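Local coordinates for protein aminotransferase class-III (Ochrobactrum anthropi, PDB 5GHG) that probably transfers amino groups between amines and keto compounds as an omega-transaminase, using a pyridoxal phosphate cofactor held here as pyridoxamine phosphate, at residues K360-G372 with V440-L454. The protein carries 1 engineered substitution. Numbering follows the deposited sequence.
Sequences KRLRELQDHPLVG and VSALEATLNDVQASL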
loop_
_atom_site.group_PDB
_atom_site.type_symbol
_atom_site.label_atom_id
_atom_site.label_comp_id
_atom_site.label_asym_id
_atom_site.label_seq_id
_atom_site.Cartn_x
_atom_site.Cartn_y
_atom_site.Cartn_z
ATOM N N LYS B 360 -3.599 -18.090 -30.984
ATOM C CA LYS B 360 -3.359 -18.964 -32.139
ATOM C C LYS B 360 -1.904 -18.895 -32.585
ATOM O O LYS B 360 -1.260 -19.935 -32.784
ATOM C CB LYS B 360 -4.296 -18.578 -33.281
ATOM C CG LYS B 360 -4.081 -19.346 -34.584
ATOM C CD LYS B 360 -4.875 -18.691 -35.725
ATOM C CE LYS B 360 -4.768 -19.487 -37.030
ATOM N NZ LYS B 360 -5.465 -20.812 -36.942
ATOM N N ARG B 361 -1.358 -17.682 -32.734
ATOM C CA ARG B 361 0.037 -17.552 -33.142
ATOM C C ARG B 361 0.984 -18.219 -32.153
ATOM O O ARG B 361 1.919 -18.919 -32.556
ATOM C CB ARG B 361 0.404 -16.069 -33.334
ATOM C CG ARG B 361 -0.149 -15.472 -34.634
ATOM C CD ARG B 361 0.632 -16.007 -35.844
ATOM N NE ARG B 361 2.077 -15.829 -35.660
ATOM C CZ ARG B 361 2.745 -14.765 -36.064
ATOM N NH1 ARG B 361 2.100 -13.798 -36.704
ATOM N NH2 ARG B 361 4.060 -14.664 -35.846
ATOM N N LEU B 362 0.756 -18.036 -30.847
ATOM C CA LEU B 362 1.642 -18.656 -29.874
ATOM C C LEU B 362 1.579 -20.178 -29.948
ATOM O O LEU B 362 2.593 -20.861 -29.781
ATOM C CB LEU B 362 1.327 -18.174 -28.455
ATOM C CG LEU B 362 1.800 -16.773 -28.064
ATOM C CD1 LEU B 362 1.211 -16.373 -26.714
ATOM C CD2 LEU B 362 3.326 -16.671 -28.023
ATOM N N ARG B 363 0.390 -20.730 -30.173
ATOM C CA ARG B 363 0.277 -22.181 -30.209
ATOM C C ARG B 363 0.929 -22.793 -31.450
ATOM O O ARG B 363 1.225 -23.987 -31.454
ATOM C CB ARG B 363 -1.192 -22.585 -30.082
ATOM C CG ARG B 363 -1.625 -22.546 -28.600
ATOM C CD ARG B 363 -3.111 -22.676 -28.420
ATOM N NE ARG B 363 -3.481 -22.654 -27.007
ATOM C CZ ARG B 363 -3.504 -21.557 -26.263
ATOM N NH1 ARG B 363 -3.155 -20.399 -26.815
ATOM N NH2 ARG B 363 -3.891 -21.606 -24.988
ATOM N N GLU B 364 1.190 -21.996 -32.481
ATOM C CA GLU B 364 1.958 -22.492 -33.614
ATOM C C GLU B 364 3.389 -22.852 -33.229
ATOM O O GLU B 364 4.065 -23.528 -34.006
ATOM C CB GLU B 364 1.965 -21.454 -34.751
ATOM C CG GLU B 364 0.585 -21.191 -35.325
ATOM C CD GLU B 364 0.534 -19.990 -36.269
ATOM O OE1 GLU B 364 1.573 -19.343 -36.486
ATOM O OE2 GLU B 364 -0.562 -19.687 -36.792
ATOM N N LEU B 365 3.856 -22.430 -32.052
ATOM C CA LEU B 365 5.184 -22.766 -31.578
ATOM C C LEU B 365 5.206 -23.985 -30.660
ATOM O O LEU B 365 6.263 -24.318 -30.142
ATOM C CB LEU B 365 5.801 -21.573 -30.826
ATOM C CG LEU B 365 5.707 -20.220 -31.508
ATOM C CD1 LEU B 365 6.409 -19.193 -30.641
ATOM C CD2 LEU B 365 6.274 -20.257 -32.920
ATOM N N GLN B 366 4.057 -24.633 -30.447
ATOM C CA GLN B 366 3.980 -25.752 -29.517
ATOM C C GLN B 366 4.963 -26.863 -29.868
ATOM O O GLN B 366 5.430 -27.575 -28.979
ATOM C CB GLN B 366 2.560 -26.338 -29.512
ATOM C CG GLN B 366 1.613 -25.537 -28.662
ATOM C CD GLN B 366 0.195 -26.038 -28.772
ATOM O OE1 GLN B 366 -0.273 -26.408 -29.861
ATOM N NE2 GLN B 366 -0.501 -26.052 -27.642
ATOM N N ASP B 367 5.244 -27.052 -31.155
ATOM C CA ASP B 367 6.153 -28.094 -31.593
ATOM C C ASP B 367 7.618 -27.667 -31.559
ATOM O O ASP B 367 8.485 -28.473 -31.898
ATOM C CB ASP B 367 5.773 -28.558 -33.001
ATOM C CG ASP B 367 5.758 -27.409 -34.012
ATOM O OD1 ASP B 367 5.795 -26.213 -33.588
ATOM O OD2 ASP B 367 5.694 -27.700 -35.231
ATOM N N HIS B 368 7.918 -26.430 -31.170
ATOM C CA HIS B 368 9.314 -26.034 -31.053
ATOM C C HIS B 368 10.022 -26.918 -30.029
ATOM O O HIS B 368 9.451 -27.242 -28.982
ATOM C CB HIS B 368 9.437 -24.557 -30.643
ATOM C CG HIS B 368 10.809 -23.995 -30.837
ATOM N ND1 HIS B 368 11.832 -24.210 -29.943
ATOM C CD2 HIS B 368 11.341 -23.260 -31.851
ATOM C CE1 HIS B 368 12.931 -23.616 -30.375
ATOM N NE2 HIS B 368 12.659 -23.033 -31.533
ATOM N N PRO B 369 11.286 -27.289 -30.269
ATOM C CA PRO B 369 11.968 -28.193 -29.329
ATOM C C PRO B 369 12.130 -27.637 -27.921
ATOM O O PRO B 369 12.328 -28.418 -26.987
ATOM C CB PRO B 369 13.337 -28.426 -29.989
ATOM C CG PRO B 369 13.477 -27.343 -31.002
ATOM C CD PRO B 369 12.088 -27.026 -31.470
ATOM N N LEU B 370 12.041 -26.322 -27.735
ATOM C CA LEU B 370 12.199 -25.717 -26.417
ATOM C C LEU B 370 10.885 -25.434 -25.702
ATOM O O LEU B 370 10.904 -24.927 -24.580
ATOM C CB LEU B 370 12.987 -24.413 -26.537
ATOM C CG LEU B 370 14.473 -24.552 -26.834
ATOM C CD1 LEU B 370 15.107 -23.168 -26.892
ATOM C CD2 LEU B 370 15.145 -25.398 -25.772
ATOM N N VAL B 371 9.747 -25.723 -26.319
ATOM C CA VAL B 371 8.459 -25.296 -25.774
ATOM C C VAL B 371 7.795 -26.521 -25.118
ATOM O O VAL B 371 7.439 -27.482 -25.801
ATOM C CB VAL B 371 7.584 -24.668 -26.835
ATOM C CG1 VAL B 371 6.154 -24.465 -26.300
ATOM C CG2 VAL B 371 8.168 -23.316 -27.280
ATOM N N GLY B 372 7.629 -26.477 -23.798
ATOM C CA GLY B 372 6.948 -27.546 -23.099
ATOM C C GLY B 372 5.443 -27.388 -23.138
ATOM O O GLY B 372 4.715 -28.369 -23.314
ATOM N N VAL B 440 5.191 -12.084 -31.497
ATOM C CA VAL B 440 5.327 -13.536 -31.538
ATOM C C VAL B 440 6.474 -13.951 -32.461
ATOM O O VAL B 440 7.178 -14.924 -32.185
ATOM C CB VAL B 440 4.009 -14.203 -31.935
ATOM C CG1 VAL B 440 4.217 -15.698 -32.127
ATOM C CG2 VAL B 440 2.937 -13.948 -30.858
ATOM N N SER B 441 6.682 -13.225 -33.561
ATOM C CA SER B 441 7.840 -13.515 -34.396
ATOM C C SER B 441 9.149 -13.295 -33.635
ATOM O O SER B 441 10.127 -14.015 -33.868
ATOM C CB SER B 441 7.818 -12.673 -35.672
ATOM O OG SER B 441 6.690 -12.994 -36.454
ATOM N N ALA B 442 9.193 -12.323 -32.733
ATOM C CA ALA B 442 10.398 -12.139 -31.925
ATOM C C ALA B 442 10.607 -13.316 -30.969
ATOM O O ALA B 442 11.746 -13.729 -30.710
ATOM C CB ALA B 442 10.336 -10.833 -31.143
ATOM N N LEU B 443 9.519 -13.854 -30.422
ATOM C CA LEU B 443 9.645 -15.032 -29.585
ATOM C C LEU B 443 10.139 -16.230 -30.390
ATOM O O LEU B 443 11.022 -16.963 -29.945
ATOM C CB LEU B 443 8.321 -15.351 -28.907
ATOM C CG LEU B 443 8.298 -16.649 -28.105
ATOM C CD1 LEU B 443 9.315 -16.607 -26.952
ATOM C CD2 LEU B 443 6.894 -16.934 -27.611
ATOM N N GLU B 444 9.568 -16.449 -31.572
ATOM C CA GLU B 444 10.003 -17.580 -32.387
ATOM C C GLU B 444 11.496 -17.503 -32.694
ATOM O O GLU B 444 12.224 -18.491 -32.542
ATOM C CB GLU B 444 9.200 -17.646 -33.683
ATOM C CG GLU B 444 9.702 -18.737 -34.610
ATOM C CD GLU B 444 8.809 -18.930 -35.826
ATOM O OE1 GLU B 444 8.022 -18.019 -36.152
ATOM O OE2 GLU B 444 8.895 -20.009 -36.437
ATOM N N ALA B 445 11.962 -16.329 -33.137
ATOM C CA ALA B 445 13.383 -16.162 -33.435
ATOM C C ALA B 445 14.232 -16.317 -32.173
ATOM O O ALA B 445 15.338 -16.860 -32.220
ATOM C CB ALA B 445 13.623 -14.799 -34.085
ATOM N N THR B 446 13.726 -15.828 -31.042
ATOM C CA THR B 446 14.405 -16.006 -29.762
ATOM C C THR B 446 14.603 -17.485 -29.441
ATOM O O THR B 446 15.688 -17.906 -29.032
ATOM C CB THR B 446 13.600 -15.351 -28.635
ATOM O OG1 THR B 446 13.652 -13.930 -28.773
ATOM C CG2 THR B 446 14.173 -15.737 -27.300
ATOM N N LEU B 447 13.543 -18.279 -29.589
ATOM C CA LEU B 447 13.656 -19.696 -29.259
ATOM C C LEU B 447 14.642 -20.398 -30.198
ATOM O O LEU B 447 15.388 -21.273 -29.766
ATOM C CB LEU B 447 12.289 -20.360 -29.311
ATOM C CG LEU B 447 11.330 -19.796 -28.258
ATOM C CD1 LEU B 447 9.994 -20.510 -28.300
ATOM C CD2 LEU B 447 11.937 -19.883 -26.875
ATOM N N ASN B 448 14.661 -20.011 -31.475
ATOM C CA ASN B 448 15.656 -20.573 -32.397
ATOM C C ASN B 448 17.078 -20.189 -31.988
ATOM O O ASN B 448 17.982 -21.029 -31.999
ATOM C CB ASN B 448 15.352 -20.134 -33.821
ATOM C CG ASN B 448 14.111 -20.800 -34.365
ATOM O OD1 ASN B 448 13.692 -21.843 -33.854
ATOM N ND2 ASN B 448 13.499 -20.211 -35.364
ATOM N N ASP B 449 17.295 -18.919 -31.623
ATOM C CA ASP B 449 18.610 -18.483 -31.158
ATOM C C ASP B 449 19.050 -19.273 -29.927
ATOM O O ASP B 449 20.200 -19.721 -29.843
ATOM C CB ASP B 449 18.605 -16.998 -30.821
ATOM C CG ASP B 449 18.681 -16.113 -32.055
ATOM O OD1 ASP B 449 18.884 -16.659 -33.162
ATOM O OD2 ASP B 449 18.539 -14.858 -31.896
ATOM N N VAL B 450 18.164 -19.408 -28.942
ATOM C CA VAL B 450 18.517 -20.097 -27.717
ATOM C C VAL B 450 18.819 -21.570 -28.011
ATOM O O VAL B 450 19.780 -22.141 -27.487
ATOM C CB VAL B 450 17.394 -19.955 -26.668
ATOM C CG1 VAL B 450 17.705 -20.814 -25.467
ATOM C CG2 VAL B 450 17.250 -18.483 -26.242
ATOM N N GLN B 451 17.993 -22.196 -28.844
ATOM C CA GLN B 451 18.228 -23.590 -29.209
ATOM C C GLN B 451 19.595 -23.761 -29.877
ATOM O O GLN B 451 20.358 -24.668 -29.536
ATOM C CB GLN B 451 17.108 -24.079 -30.118
ATOM C CG GLN B 451 17.330 -25.457 -30.728
ATOM C CD GLN B 451 17.284 -26.576 -29.698
ATOM O OE1 GLN B 451 17.043 -26.343 -28.510
ATOM N NE2 GLN B 451 17.505 -27.806 -30.154
ATOM N N ALA B 452 19.926 -22.870 -30.811
ATOM C CA ALA B 452 21.236 -22.931 -31.457
ATOM C C ALA B 452 22.354 -22.785 -30.437
ATOM O O ALA B 452 23.361 -23.503 -30.490
ATOM C CB ALA B 452 21.342 -21.858 -32.531
ATOM N N SER B 453 22.198 -21.857 -29.498
ATOM C CA SER B 453 23.224 -21.624 -28.495
ATOM C C SER B 453 23.408 -22.848 -27.597
ATOM O O SER B 453 24.535 -23.197 -27.232
ATOM C CB SER B 453 22.869 -20.386 -27.671
ATOM O OG SER B 453 23.538 -20.375 -26.435
ATOM N N LEU B 454 22.310 -23.515 -27.247
ATOM C CA LEU B 454 22.403 -24.698 -26.406
ATOM C C LEU B 454 23.156 -25.832 -27.111
ATOM O O LEU B 454 23.942 -26.535 -26.482
ATOM C CB LEU B 454 21.006 -25.167 -25.995
ATOM C CG LEU B 454 20.261 -24.207 -25.060
ATOM C CD1 LEU B 454 18.871 -24.745 -24.742
ATOM C CD2 LEU B 454 21.040 -23.989 -23.789
#
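His368 lies with one ring face over Leu447, whose CB stands 3.6 Å from the ring centroid in a CH-pi contact, while CD of Pro369 covers the opposite face. Its two nitrogens are bonded at the edge: NE2 donates to OD1 of Asn448 at 2.8 Å, close to the ring plane but bent (145° at the hydrogen), and ND1 accepts the straighter bond from N of Leu370. With CG anti to the backbone N (chi1 -165°), the ring reaches across to the helix while the chain turns toward strand 371-377. Replacing this histidine by an alanine would probably leave Asn448 OD1 and Leu370 N without these partners and open a gap over Leu447. The tight part is apolar: CG2 of Val371 presses on CD1 of Leu447 at 3.5 Å, and Leu443 CD2 touches both Leu362 CD2 (3.6 Å) and Leu365 CD1 (3.8 Å). Farther along, Leu370 sets CD1 against Val450 CG1 and CD2 against Leu454 CD1. The solvent side is looser, exposed Pro369 keeping its CG 4.1 Å from Gln451 CD. Partly exposed Arg361 is well bonded: NH2 donates a hydrogen bond to Ser441 OG at 3.2 Å, a hydroxyl also bonded to Asp437 O, and NH1 forms a salt bridge with Asp437, its strongest polar partner. The contact packs helix 347-363 and the turns leading into edge strand 371-377 against C-terminal helix 433-455, probably in the small domain of this fold type I aminotransferase; Leu362, Val371 and Leu447 rest on strand 380-385 of the same sheet, and Val450 touches helix 400-411.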